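PDB 5VHV: alkylpurine DNA glycosylase AlkC from Pseudomonas fluorescens, which excises alkylated purine bases from damaged DNA as a glycosylase of base excision repair, without flipping the damaged nucleotide out of the duplex. Local coordinates for residues G153-L158 and L197-K202; P262-L267 and E356-A361; L63-T68 and H90-Y95; K250-I255 and E278-A283. All coordinates share one frame; numbering follows the deposited sequence.

Overall arrangement
Contacts 1 and 3 are buried: contact 1 ties a loop to a helix, and contact 3 packs two helices. Contact 1 is the more polar of the two: an arginine grips a carboxylate with two nitrogens beside the DNA. Contact 3 packs tyrosines and uses a bridging water, about 11 Å from contact 1 at the nearest atoms. Contacts 2 and 4 belong to the beta sheet. Contact 2 is partly buried, with an apolar face of Ile265 and Leu359. Contact 4 lies at the surface, with waters and a long salt bridge. They share strand 253-265, which pairs in parallel with 350-359 and antiparallel with 270-279. Contacts 3 and 4 lie on opposite sides of the chain's centre.

Contact 1 of 4, residues G153-L158 and L197-K202; sequences GSRPRL and LNDITK. With nucleotides of chain C.
Pro156 lays its ring against the side chain of Asp199, with CG 3.8 Å from Asp199 CB. The same CG touches Ile200 CG1 at 4.1 Å. Beyond the ring, Arg155 holds the Asp199 carboxylate side-on in a salt bridge. Its NE donates to OD2 of Asp199 at 2.9 Å, and its NH2 donates to OD1. The two planes are turned 43° apart. A bend at chi3 (65°) places Arg155 NE beside the carboxylate. The backbone N of Arg157 also donates to Asp199 OD2, at 3.0 Å, from the face opposite Arg155 NE. OD2 therefore takes two donors.

The loop 153-158, which follows helix 144-152, is tied to the C-terminal part of helix 187-201 in the helical domain, built of HEAT-like repeats as in the related AlkD. Arg155 NH2 also bonds a modified base of the bound DNA, and its NH1 pairs with Glu152. Asp199 thus probably helps to position, from the second shell, an arginine that touches the DNA. An alanine at Asp199 would probably leave Arg155 NE and the backbone N of Arg157 without their acceptor and loosen the hold on the arginine.

The Arg157 guanidinium lies with one face over Lys202 CB, 3.7 Å from CZ, and its NH2 pairs with Asp203. Lys202 NZ instead meets OP1 of DA6 of chain C at 2.8 Å, and Asn198 ND2 donates to the same oxygen at 2.9 Å.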
loop_
_atom_site.group_PDB
_atom_site.type_symbol
_atom_site.label_atom_id
_atom_site.label_comp_id
_atom_site.label_asym_id
_atom_site.label_seq_id
_atom_site.Cartn_x
_atom_site.Cartn_y
_atom_site.Cartn_z
ATOM N N GLY A 153 -7.665 -3.433 -6.944
ATOM C CA GLY A 153 -8.886 -3.961 -6.361
ATOM C C GLY A 153 -8.831 -5.441 -6.081
ATOM O O GLY A 153 -9.572 -5.924 -5.220
ATOM N N SER A 154 -7.984 -6.171 -6.803
ATOM C CA SER A 154 -7.880 -7.611 -6.658
ATOM C C SER A 154 -6.782 -8.010 -5.682
ATOM O O SER A 154 -6.527 -9.202 -5.518
ATOM C CB SER A 154 -7.646 -8.250 -8.030
ATOM O OG SER A 154 -6.411 -7.840 -8.624
ATOM N N ARG A 155 -6.130 -7.042 -5.045
ATOM C CA ARG A 155 -5.015 -7.345 -4.149
ATOM C C ARG A 155 -5.439 -8.314 -3.049
ATOM O O ARG A 155 -6.528 -8.163 -2.466
ATOM C CB ARG A 155 -4.502 -6.069 -3.484
ATOM C CG ARG A 155 -3.541 -5.297 -4.337
ATOM C CD ARG A 155 -3.129 -4.011 -3.635
ATOM N NE ARG A 155 -2.380 -4.270 -2.409
ATOM C CZ ARG A 155 -1.711 -3.345 -1.722
ATOM N NH1 ARG A 155 -1.735 -2.074 -2.105
ATOM N NH2 ARG A 155 -1.003 -3.696 -0.645
ATOM N N PRO A 156 -4.581 -9.266 -2.680
ATOM C CA PRO A 156 -4.906 -10.093 -1.512
ATOM C C PRO A 156 -5.143 -9.272 -0.249
ATOM O O PRO A 156 -6.073 -9.560 0.523
ATOM C CB PRO A 156 -3.672 -10.998 -1.371
ATOM C CG PRO A 156 -2.976 -10.958 -2.671
ATOM C CD PRO A 156 -3.335 -9.682 -3.347
ATOM N N ARG A 157 -4.286 -8.278 0.004
ATOM C CA ARG A 157 -4.213 -7.584 1.289
ATOM C C ARG A 157 -4.233 -6.064 1.094
ATOM O O ARG A 157 -3.322 -5.345 1.518
ATOM C CB ARG A 157 -2.959 -7.971 2.041
ATOM C CG ARG A 157 -2.929 -9.433 2.418
ATOM C CD ARG A 157 -1.623 -9.717 3.087
ATOM N NE ARG A 157 -1.467 -11.117 3.442
ATOM C CZ ARG A 157 -0.867 -11.538 4.540
ATOM N NH1 ARG A 157 -0.379 -10.677 5.415
ATOM N NH2 ARG A 157 -0.763 -12.828 4.778
ATOM N N LEU A 158 -5.301 -5.574 0.492
ATOM C CA LEU A 158 -5.449 -4.129 0.308
ATOM C C LEU A 158 -5.653 -3.431 1.656
ATOM O O LEU A 158 -6.554 -3.811 2.414
ATOM C CB LEU A 158 -6.649 -3.850 -0.597
ATOM C CG LEU A 158 -6.867 -2.366 -0.915
ATOM C CD1 LEU A 158 -5.781 -1.812 -1.854
ATOM C CD2 LEU A 158 -8.239 -2.135 -1.529
ATOM N N LEU A 197 2.002 -7.843 -5.951
ATOM C CA LEU A 197 2.993 -8.910 -5.850
ATOM C C LEU A 197 3.610 -8.992 -4.451
ATOM O O LEU A 197 3.790 -10.086 -3.917
ATOM C CB LEU A 197 4.074 -8.708 -6.912
ATOM C CG LEU A 197 3.622 -9.046 -8.337
ATOM C CD1 LEU A 197 4.611 -8.463 -9.336
ATOM C CD2 LEU A 197 3.491 -10.532 -8.540
ATOM N N ASN A 198 3.948 -7.853 -3.842
ATOM C CA ASN A 198 4.446 -7.874 -2.468
ATOM C C ASN A 198 3.431 -8.520 -1.521
ATOM O O ASN A 198 3.805 -9.325 -0.660
ATOM C CB ASN A 198 4.812 -6.447 -2.035
ATOM C CG ASN A 198 5.354 -6.382 -0.636
ATOM O OD1 ASN A 198 6.353 -7.025 -0.312
ATOM N ND2 ASN A 198 4.722 -5.580 0.198
ATOM N N ASP A 199 2.141 -8.203 -1.666
ATOM C CA ASP A 199 1.111 -8.930 -0.907
ATOM C C ASP A 199 1.271 -10.446 -1.056
ATOM O O ASP A 199 1.150 -11.201 -0.087
ATOM C CB ASP A 199 -0.307 -8.574 -1.381
ATOM C CG ASP A 199 -0.790 -7.186 -0.989
ATOM O OD1 ASP A 199 -0.107 -6.388 -0.313
ATOM O OD2 ASP A 199 -1.943 -6.914 -1.385
ATOM N N ILE A 200 1.446 -10.916 -2.290
ATOM C CA ILE A 200 1.531 -12.355 -2.526
ATOM C C ILE A 200 2.731 -12.933 -1.806
ATOM O O ILE A 200 2.678 -14.072 -1.321
ATOM C CB ILE A 200 1.590 -12.668 -4.033
ATOM C CG1 ILE A 200 0.329 -12.140 -4.735
ATOM C CG2 ILE A 200 1.732 -14.169 -4.282
ATOM C CD1 ILE A 200 0.393 -12.261 -6.247
ATOM N N THR A 201 3.822 -12.167 -1.707
ATOM C CA THR A 201 5.009 -12.732 -1.089
ATOM C C THR A 201 4.772 -13.060 0.374
ATOM O O THR A 201 5.550 -13.836 0.946
ATOM C CB THR A 201 6.261 -11.828 -1.194
ATOM O OG1 THR A 201 6.126 -10.643 -0.400
ATOM C CG2 THR A 201 6.610 -11.476 -2.627
ATOM N N LYS A 202 3.729 -12.489 0.995
ATOM C CA LYS A 202 3.457 -12.793 2.399
ATOM C C LYS A 202 2.968 -14.225 2.572
ATOM O O LYS A 202 3.120 -14.803 3.654
ATOM C CB LYS A 202 2.423 -11.824 2.984
ATOM C CG LYS A 202 2.793 -10.320 2.817
ATOM C CD LYS A 202 4.253 -10.010 3.100
ATOM C CE LYS A 202 4.555 -8.513 2.908
ATOM N NZ LYS A 202 3.708 -7.689 3.820
ATOM P P DA C 6 4.270 -4.105 4.092
ATOM O OP1 DA C 6 4.240 -5.121 2.991
ATOM O OP2 DA C 6 5.520 -3.414 4.463
ATOM O "O5'" DA C 6 3.209 -2.952 3.855
ATOM C "C5'" DA C 6 1.944 -3.254 3.263
ATOM C "C4'" DA C 6 1.045 -2.045 3.322
ATOM O "O4'" DA C 6 0.773 -1.718 4.707
ATOM C "C3'" DA C 6 1.651 -0.765 2.694
ATOM O "O3'" DA C 6 0.849 -0.291 1.613
ATOM C "C2'" DA C 6 1.669 0.234 3.829
ATOM C "C1'" DA C 6 0.637 -0.324 4.777
ATOM N N9 DA C 6 0.795 0.158 6.137
ATOM C C8 DA C 6 1.942 0.204 6.878
ATOM N N7 DA C 6 1.784 0.757 8.056
ATOM C C5 DA C 6 0.452 1.129 8.063
ATOM C C6 DA C 6 -0.344 1.787 9.012
ATOM N N6 DA C 6 0.120 2.199 10.209
ATOM N N1 DA C 6 -1.649 1.982 8.712
ATOM C C2 DA C 6 -2.107 1.567 7.525
ATOM N N3 DA C 6 -1.444 0.956 6.544
ATOM C C4 DA C 6 -0.163 0.764 6.881
HETATM O O HOH W 1 -0.948 -5.003 2.720
#

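Contact 2 of 4, residues P262-L267 and E356-A361; sequences PAVINL and EFELRA
Arg360 N donates to Ile265 O at 2.9 Å. Two more backbone bonds continue the join: Ile265 N to Glu358 O, and Glu358 N to Ala263 O at 2.8 Å. This is parallel pairing, with Val264 opposite Glu358 and Ile265 opposite Leu359. The Arg360 side chain adds a fourth bond, NH1 to Asn266 OD1 at 3.0 Å. The donor sits above the amide plane of Asn266, 60° out of it. A water links Arg360 NH2 to Val264 O.

Val264 CG1 lies over the centre of the Arg360 guanidinium, 3.5 Å from CZ. The two side chains cross at about a right angle. Val264 CG2 lies beside Glu358 CB on the same face of the sheet.

Ile265 and Leu359 fill the other face. Ile265 CG1 stands between its backbone N and carbonyl carbon (chi1 57°) and meets Phe357 CD2 at 4.0 Å. Its CD1 touches Leu359 CD1 at 4.1 Å. An alanine at Ile265 would probably open a gap beside the Phe357 ring and Leu359. Leu267 CD1 extends this apolar patch to Leu359 CD2.

Strand 350-359 lies between 253-265 and 339-347 in the mixed sheet. Phe357 stacks on His341 of strand 339-347. Ile271 of strand 270-279 touches both Ile265 and Phe357.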
loop_
_atom_site.group_PDB
_atom_site.type_symbol
_atom_site.label_atom_id
_atom_site.label_comp_id
_atom_site.label_asym_id
_atom_site.label_seq_id
_atom_site.Cartn_x
_atom_site.Cartn_y
_atom_site.Cartn_z
ATOM N N PRO A 262 24.456 7.584 20.964
ATOM C CA PRO A 262 25.107 7.268 22.242
ATOM C C PRO A 262 24.826 5.840 22.673
ATOM O O PRO A 262 23.888 5.225 22.191
ATOM C CB PRO A 262 24.466 8.239 23.237
ATOM C CG PRO A 262 23.634 9.212 22.412
ATOM C CD PRO A 262 23.310 8.490 21.141
ATOM N N ALA A 263 25.625 5.340 23.614
ATOM C CA ALA A 263 25.427 3.980 24.115
ATOM C C ALA A 263 24.147 3.860 24.930
ATOM O O ALA A 263 23.572 2.768 25.029
ATOM C CB ALA A 263 26.632 3.580 24.966
ATOM N N VAL A 264 23.697 4.958 25.534
ATOM C CA VAL A 264 22.514 4.977 26.390
ATOM C C VAL A 264 21.710 6.224 26.058
ATOM O O VAL A 264 22.261 7.332 26.045
ATOM C CB VAL A 264 22.895 4.975 27.884
ATOM C CG1 VAL A 264 21.646 4.804 28.743
ATOM C CG2 VAL A 264 23.921 3.885 28.176
ATOM N N ILE A 265 20.409 6.050 25.807
ATOM C CA ILE A 265 19.530 7.160 25.465
ATOM C C ILE A 265 18.279 7.122 26.330
ATOM O O ILE A 265 17.870 6.075 26.836
ATOM C CB ILE A 265 19.115 7.171 23.975
ATOM C CG1 ILE A 265 18.441 5.855 23.580
ATOM C CG2 ILE A 265 20.297 7.475 23.086
ATOM C CD1 ILE A 265 17.521 6.018 22.362
ATOM N N ASN A 266 17.672 8.295 26.494
ATOM C CA ASN A 266 16.288 8.388 26.928
ATOM C C ASN A 266 15.374 8.355 25.717
ATOM O O ASN A 266 15.752 8.752 24.611
ATOM C CB ASN A 266 16.037 9.675 27.713
ATOM C CG ASN A 266 16.908 9.786 28.925
ATOM O OD1 ASN A 266 17.043 8.840 29.682
ATOM N ND2 ASN A 266 17.521 10.946 29.109
ATOM N N LEU A 267 14.154 7.887 25.937
ATOM C CA LEU A 267 13.144 7.943 24.902
ATOM C C LEU A 267 12.992 9.379 24.420
ATOM O O LEU A 267 12.952 10.318 25.224
ATOM C CB LEU A 267 11.826 7.401 25.452
ATOM C CG LEU A 267 10.757 6.872 24.506
ATOM C CD1 LEU A 267 11.314 5.902 23.493
ATOM C CD2 LEU A 267 9.644 6.197 25.312
ATOM N N GLU A 356 24.999 -2.157 20.159
ATOM C CA GLU A 356 23.907 -2.095 21.118
ATOM C C GLU A 356 23.678 -0.656 21.543
ATOM O O GLU A 356 24.609 0.146 21.592
ATOM C CB GLU A 356 24.191 -2.923 22.387
ATOM C CG GLU A 356 24.527 -4.375 22.154
ATOM C CD GLU A 356 25.954 -4.581 21.697
ATOM O OE1 GLU A 356 26.883 -4.052 22.349
ATOM O OE2 GLU A 356 26.138 -5.267 20.665
ATOM N N PHE A 357 22.440 -0.354 21.894
ATOM C CA PHE A 357 22.156 0.823 22.701
ATOM C C PHE A 357 21.159 0.449 23.784
ATOM O O PHE A 357 20.324 -0.440 23.604
ATOM C CB PHE A 357 21.636 1.999 21.863
ATOM C CG PHE A 357 20.271 1.795 21.245
ATOM C CD1 PHE A 357 20.125 1.196 20.001
ATOM C CD2 PHE A 357 19.127 2.262 21.885
ATOM C CE1 PHE A 357 18.872 1.035 19.428
ATOM C CE2 PHE A 357 17.891 2.118 21.316
ATOM C CZ PHE A 357 17.758 1.509 20.076
ATOM N N GLU A 358 21.260 1.144 24.914
ATOM C CA GLU A 358 20.357 0.949 26.033
ATOM C C GLU A 358 19.320 2.061 26.036
ATOM O O GLU A 358 19.677 3.242 25.983
ATOM C CB GLU A 358 21.123 0.958 27.351
ATOM C CG GLU A 358 20.257 0.662 28.565
ATOM C CD GLU A 358 20.049 -0.832 28.818
ATOM O OE1 GLU A 358 20.743 -1.685 28.200
ATOM O OE2 GLU A 358 19.184 -1.145 29.659
ATOM N N LEU A 359 18.056 1.682 26.110
ATOM C CA LEU A 359 16.958 2.630 26.267
ATOM C C LEU A 359 16.592 2.670 27.748
ATOM O O LEU A 359 16.293 1.627 28.346
ATOM C CB LEU A 359 15.754 2.235 25.406
ATOM C CG LEU A 359 14.508 3.101 25.508
ATOM C CD1 LEU A 359 14.834 4.545 25.157
ATOM C CD2 LEU A 359 13.419 2.562 24.567
ATOM N N ARG A 360 16.665 3.858 28.348
ATOM C CA ARG A 360 16.518 3.984 29.797
ATOM C C ARG A 360 15.053 3.870 30.196
ATOM O O ARG A 360 14.155 4.211 29.424
ATOM C CB ARG A 360 17.066 5.325 30.297
ATOM C CG ARG A 360 18.565 5.373 30.512
ATOM C CD ARG A 360 18.936 6.561 31.408
ATOM N NE ARG A 360 20.341 6.933 31.288
ATOM C CZ ARG A 360 20.829 7.762 30.368
ATOM N NH1 ARG A 360 20.032 8.325 29.468
ATOM N NH2 ARG A 360 22.124 8.034 30.349
ATOM N N ALA A 361 14.818 3.397 31.423
ATOM C CA ALA A 361 13.461 3.342 31.966
ATOM C C ALA A 361 12.958 4.742 32.314
ATOM O O ALA A 361 13.739 5.613 32.699
ATOM C CB ALA A 361 13.415 2.453 33.184
HETATM O O HOH W 2 23.513 9.396 28.032
#

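Contact 3 of 4, residues L63-T68 and H90-Y95; sequences LDYPQT and HYVASY
Tyr65 and Tyr91 slide past each other in opposite directions, each reaching from its own helix toward the other. Their CE1 atoms meet at 3.7 Å. The approach is oblique. Tyr95 lies on another side of Tyr65: its backbone O sits over one face of that ring, toward the rim, 3.7 Å from CD1. Its CB touches Tyr65 CD1 at 4.0 Å. Tyr95 CD2 lies over the centre of the Tyr91 ring.

Tyr65 reaches on across Val92 at about a right angle, with OH 3.5 Å from Val92 CG1. Thr68 meets the far end of Tyr91, also at about a right angle, with CG2 3.2 Å from the Tyr91 OH.

Helix 65-75 begins here. Asp64 is its N-cap: OD1 accepts from Gln67 N at 2.8 Å, and Gln67 OE1 accepts from Asp64 N, a capping box. Helices 65-75 and 87-95 thus meet through three tyrosines, Thr68 and Val92. The hydroxyls are each bonded: Tyr65 OH to Ser103 of helix 100-110, Thr68 OG1 to Asp64 O and a water, and Tyr91 OH to that same water. The two helices are therefore held by shape and ring packing, while a water serves the polar tips of Thr68 and Tyr91.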
loop_
_atom_site.group_PDB
_atom_site.type_symbol
_atom_site.label_atom_id
_atom_site.label_comp_id
_atom_site.label_asym_id
_atom_site.label_seq_id
_atom_site.Cartn_x
_atom_site.Cartn_y
_atom_site.Cartn_z
ATOM N N LEU A 63 -36.033 7.543 -5.886
ATOM C CA LEU A 63 -35.844 7.016 -7.226
ATOM C C LEU A 63 -35.262 5.614 -7.131
ATOM O O LEU A 63 -34.702 5.217 -6.102
ATOM C CB LEU A 63 -34.907 7.913 -8.046
ATOM C CG LEU A 63 -35.309 9.390 -8.131
ATOM C CD1 LEU A 63 -34.250 10.183 -8.879
ATOM C CD2 LEU A 63 -36.667 9.564 -8.784
ATOM N N ASP A 64 -35.391 4.859 -8.214
ATOM C CA ASP A 64 -34.823 3.520 -8.214
ATOM C C ASP A 64 -33.320 3.572 -8.468
ATOM O O ASP A 64 -32.704 4.640 -8.567
ATOM C CB ASP A 64 -35.553 2.641 -9.226
ATOM C CG ASP A 64 -35.334 3.060 -10.674
ATOM O OD1 ASP A 64 -34.405 3.838 -10.985
ATOM O OD2 ASP A 64 -36.113 2.586 -11.520
ATOM N N TYR A 65 -32.713 2.387 -8.548
ATOM C CA TYR A 65 -31.256 2.329 -8.644
ATOM C C TYR A 65 -30.740 2.907 -9.958
ATOM O O TYR A 65 -29.860 3.788 -9.921
ATOM C CB TYR A 65 -30.794 0.885 -8.409
ATOM C CG TYR A 65 -29.314 0.681 -8.543
ATOM C CD1 TYR A 65 -28.449 1.189 -7.601
ATOM C CD2 TYR A 65 -28.775 -0.023 -9.615
ATOM C CE1 TYR A 65 -27.078 1.002 -7.717
ATOM C CE2 TYR A 65 -27.421 -0.213 -9.738
ATOM C CZ TYR A 65 -26.569 0.292 -8.790
ATOM O OH TYR A 65 -25.197 0.121 -8.898
ATOM N N PRO A 66 -31.216 2.487 -11.132
ATOM C CA PRO A 66 -30.720 3.124 -12.366
ATOM C C PRO A 66 -30.938 4.627 -12.400
ATOM O O PRO A 66 -30.056 5.365 -12.856
ATOM C CB PRO A 66 -31.512 2.414 -13.473
ATOM C CG PRO A 66 -31.971 1.120 -12.864
ATOM C CD PRO A 66 -32.208 1.426 -11.413
ATOM N N GLN A 67 -32.091 5.104 -11.930
ATOM C CA GLN A 67 -32.354 6.541 -11.922
ATOM C C GLN A 67 -31.405 7.274 -10.985
ATOM O O GLN A 67 -30.899 8.358 -11.316
ATOM C CB GLN A 67 -33.802 6.812 -11.506
ATOM C CG GLN A 67 -34.866 6.317 -12.476
ATOM C CD GLN A 67 -36.279 6.410 -11.890
ATOM O OE1 GLN A 67 -36.496 6.207 -10.685
ATOM N NE2 GLN A 67 -37.238 6.728 -12.741
ATOM N N THR A 68 -31.145 6.707 -9.812
ATOM C CA THR A 68 -30.195 7.339 -8.903
ATOM C C THR A 68 -28.795 7.345 -9.512
ATOM O O THR A 68 -28.070 8.341 -9.400
ATOM C CB THR A 68 -30.207 6.640 -7.533
ATOM O OG1 THR A 68 -31.534 6.698 -6.978
ATOM C CG2 THR A 68 -29.249 7.322 -6.573
ATOM N N HIS A 90 -19.055 3.280 -3.354
ATOM C CA HIS A 90 -19.686 2.622 -2.220
ATOM C C HIS A 90 -21.181 2.429 -2.451
ATOM O O HIS A 90 -21.735 1.373 -2.121
ATOM C CB HIS A 90 -19.469 3.407 -0.932
ATOM C CG HIS A 90 -19.956 2.679 0.281
ATOM N ND1 HIS A 90 -19.260 1.633 0.856
ATOM C CD2 HIS A 90 -21.108 2.797 0.984
ATOM C CE1 HIS A 90 -19.957 1.161 1.883
ATOM N NE2 HIS A 90 -21.079 1.856 1.980
ATOM N N TYR A 91 -21.844 3.443 -3.016
ATOM C CA TYR A 91 -23.265 3.322 -3.318
ATOM C C TYR A 91 -23.511 2.150 -4.265
ATOM O O TYR A 91 -24.447 1.367 -4.082
ATOM C CB TYR A 91 -23.766 4.657 -3.902
ATOM C CG TYR A 91 -25.242 4.660 -4.203
ATOM C CD1 TYR A 91 -25.708 4.063 -5.350
ATOM C CD2 TYR A 91 -26.171 5.258 -3.339
ATOM C CE1 TYR A 91 -27.040 4.014 -5.636
ATOM C CE2 TYR A 91 -27.519 5.211 -3.623
ATOM C CZ TYR A 91 -27.940 4.591 -4.779
ATOM O OH TYR A 91 -29.275 4.503 -5.099
ATOM N N VAL A 92 -22.641 1.980 -5.257
ATOM C CA VAL A 92 -22.796 0.886 -6.213
ATOM C C VAL A 92 -22.644 -0.467 -5.518
ATOM O O VAL A 92 -23.400 -1.411 -5.774
ATOM C CB VAL A 92 -21.773 1.056 -7.358
ATOM C CG1 VAL A 92 -21.750 -0.176 -8.243
ATOM C CG2 VAL A 92 -22.068 2.307 -8.152
ATOM N N ALA A 93 -21.614 -0.610 -4.684
ATOM C CA ALA A 93 -21.419 -1.877 -3.977
ATOM C C ALA A 93 -22.566 -2.176 -3.019
ATOM O O ALA A 93 -22.929 -3.345 -2.825
ATOM C CB ALA A 93 -20.102 -1.853 -3.220
ATOM N N SER A 94 -23.154 -1.133 -2.426
ATOM C CA SER A 94 -24.226 -1.314 -1.455
ATOM C C SER A 94 -25.529 -1.728 -2.123
ATOM O O SER A 94 -26.223 -2.628 -1.636
ATOM C CB SER A 94 -24.439 -0.025 -0.654
ATOM O OG SER A 94 -23.304 0.308 0.155
ATOM N N TYR A 95 -25.903 -1.057 -3.218
ATOM C CA TYR A 95 -27.251 -1.153 -3.762
ATOM C C TYR A 95 -27.306 -1.768 -5.156
ATOM O O TYR A 95 -28.412 -1.965 -5.687
ATOM C CB TYR A 95 -27.908 0.243 -3.762
ATOM C CG TYR A 95 -27.781 0.885 -2.390
ATOM C CD1 TYR A 95 -28.362 0.289 -1.270
ATOM C CD2 TYR A 95 -27.046 2.029 -2.209
ATOM C CE1 TYR A 95 -28.212 0.852 0.007
ATOM C CE2 TYR A 95 -26.895 2.608 -0.941
ATOM C CZ TYR A 95 -27.473 2.007 0.160
ATOM O OH TYR A 95 -27.280 2.592 1.386
HETATM O O HOH W 3 -31.154 5.942 -4.207
#

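Contact 4 of 4, residues K250-I255 and E278-A283; sequences KAEVKI and ESTAPA
Thr280 and Glu252 meet just where regular strand pairing gives out, and two waters collect round the Thr280 hydroxyl. One of them also donates to Glu252 OE1 and to Thr280 O. The other makes a weak bond to Val253 O. Thr280 N donates to Glu252 O at 2.9 Å, almost straight at 178°, from above the carbonyl plane. Thr280 OG1 stands between its backbone N and carbonyl carbon (chi1 64°), 3.7 Å from Glu252 CB. Ala281 CB packs on that same Glu252 CB.

Strands 253-265 and 270-279 form a beta hairpin, and this is its open end. Lys254 and Glu278 are a hydrogen-bonded antiparallel pair, each N donating to the other's O at 2.8 Å. Val253 faces Ser279 in a non-hydrogen-bonded pair. Ser279 OG accepts from Ala281 N in an ST turn where the chain leaves the strand.

The side chains of Lys254 and Glu278 lie side by side and point the same way. Lys254 CE is 3.3 Å from Glu278 OE2, and the salt bridge from NZ to that oxygen is long, 4.0 Å. His256 gives OE2 a hydrogen bond. The side chains of Lys254 and Thr280 cross at about a right angle, with Lys254 CG 3.9 Å from Thr280 CG2.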
loop_
_atom_site.group_PDB
_atom_site.type_symbol
_atom_site.label_atom_id
_atom_site.label_comp_id
_atom_site.label_asym_id
_atom_site.label_seq_id
_atom_site.Cartn_x
_atom_site.Cartn_y
_atom_site.Cartn_z
ATOM N N LYS A 250 27.649 -13.377 -1.739
ATOM C CA LYS A 250 28.196 -12.913 -0.475
ATOM C C LYS A 250 29.088 -11.704 -0.724
ATOM O O LYS A 250 29.841 -11.651 -1.704
ATOM C CB LYS A 250 28.977 -14.034 0.214
ATOM C CG LYS A 250 28.092 -15.219 0.614
ATOM C CD LYS A 250 28.284 -15.661 2.062
ATOM C CE LYS A 250 29.180 -16.886 2.168
ATOM N NZ LYS A 250 29.409 -17.278 3.591
ATOM N N ALA A 251 28.976 -10.715 0.150
ATOM C CA ALA A 251 29.730 -9.488 -0.036
ATOM C C ALA A 251 31.195 -9.738 0.270
ATOM O O ALA A 251 31.529 -10.305 1.311
ATOM C CB ALA A 251 29.177 -8.389 0.866
ATOM N N GLU A 252 32.065 -9.324 -0.647
ATOM C CA GLU A 252 33.509 -9.419 -0.448
ATOM C C GLU A 252 33.961 -8.085 0.131
ATOM O O GLU A 252 34.434 -7.191 -0.569
ATOM C CB GLU A 252 34.211 -9.763 -1.756
ATOM C CG GLU A 252 33.843 -11.130 -2.319
ATOM C CD GLU A 252 34.211 -12.272 -1.388
ATOM O OE1 GLU A 252 35.143 -12.107 -0.574
ATOM O OE2 GLU A 252 33.561 -13.338 -1.468
ATOM N N VAL A 253 33.776 -7.946 1.445
ATOM C CA VAL A 253 34.011 -6.684 2.137
ATOM C C VAL A 253 34.462 -6.969 3.559
ATOM O O VAL A 253 34.216 -8.043 4.107
ATOM C CB VAL A 253 32.747 -5.785 2.183
ATOM C CG1 VAL A 253 32.238 -5.459 0.781
ATOM C CG2 VAL A 253 31.655 -6.440 3.025
ATOM N N LYS A 254 35.113 -5.979 4.160
ATOM C CA LYS A 254 35.350 -5.917 5.594
ATOM C C LYS A 254 34.578 -4.734 6.161
ATOM O O LYS A 254 34.413 -3.717 5.491
ATOM C CB LYS A 254 36.844 -5.769 5.909
ATOM C CG LYS A 254 37.660 -7.010 5.563
ATOM C CD LYS A 254 39.107 -6.910 6.035
ATOM C CE LYS A 254 39.900 -5.889 5.239
ATOM N NZ LYS A 254 41.376 -6.147 5.314
ATOM N N ILE A 255 34.087 -4.873 7.386
ATOM C CA ILE A 255 33.359 -3.803 8.061
ATOM C C ILE A 255 34.261 -3.222 9.144
ATOM O O ILE A 255 34.906 -3.974 9.887
ATOM C CB ILE A 255 32.024 -4.307 8.634
ATOM C CG1 ILE A 255 31.226 -3.161 9.245
ATOM C CG2 ILE A 255 32.239 -5.417 9.658
ATOM C CD1 ILE A 255 29.775 -3.534 9.515
ATOM N N GLU A 278 34.779 -1.867 3.441
ATOM C CA GLU A 278 35.949 -1.890 2.578
ATOM C C GLU A 278 35.846 -3.084 1.640
ATOM O O GLU A 278 35.786 -4.231 2.098
ATOM C CB GLU A 278 37.233 -1.976 3.396
ATOM C CG GLU A 278 38.501 -2.059 2.528
ATOM C CD GLU A 278 39.688 -2.631 3.268
ATOM O OE1 GLU A 278 40.658 -3.049 2.599
ATOM O OE2 GLU A 278 39.649 -2.670 4.514
ATOM N N SER A 279 35.859 -2.820 0.341
ATOM C CA SER A 279 35.884 -3.906 -0.622
ATOM C C SER A 279 37.207 -4.654 -0.542
ATOM O O SER A 279 38.285 -4.058 -0.427
ATOM C CB SER A 279 35.690 -3.389 -2.040
ATOM O OG SER A 279 36.054 -4.390 -2.982
ATOM N N THR A 280 37.116 -5.974 -0.616
ATOM C CA THR A 280 38.289 -6.829 -0.752
ATOM C C THR A 280 38.303 -7.532 -2.100
ATOM O O THR A 280 39.050 -8.496 -2.286
ATOM C CB THR A 280 38.327 -7.856 0.378
ATOM O OG1 THR A 280 37.195 -8.718 0.259
ATOM C CG2 THR A 280 38.276 -7.171 1.738
ATOM N N ALA A 281 37.494 -7.053 -3.058
ATOM C CA ALA A 281 37.303 -7.712 -4.341
ATOM C C ALA A 281 38.054 -6.991 -5.453
ATOM O O ALA A 281 38.266 -5.773 -5.381
ATOM C CB ALA A 281 35.814 -7.755 -4.699
ATOM N N PRO A 282 38.426 -7.719 -6.513
ATOM C CA PRO A 282 39.137 -7.104 -7.641
ATOM C C PRO A 282 38.245 -6.373 -8.631
ATOM O O PRO A 282 38.769 -5.774 -9.577
ATOM C CB PRO A 282 39.818 -8.310 -8.307
ATOM C CG PRO A 282 38.909 -9.445 -8.030
ATOM C CD PRO A 282 38.292 -9.178 -6.676
ATOM N N ALA A 283 36.932 -6.399 -8.453
ATOM C CA ALA A 283 36.002 -5.732 -9.348
ATOM C C ALA A 283 34.877 -5.125 -8.528
ATOM O O ALA A 283 34.688 -5.483 -7.360
ATOM C CB ALA A 283 35.426 -6.707 -10.384
HETATM O O HOH W 4 37.605 -10.874 -1.435
HETATM O O HOH W 5 36.483 -10.114 2.662
#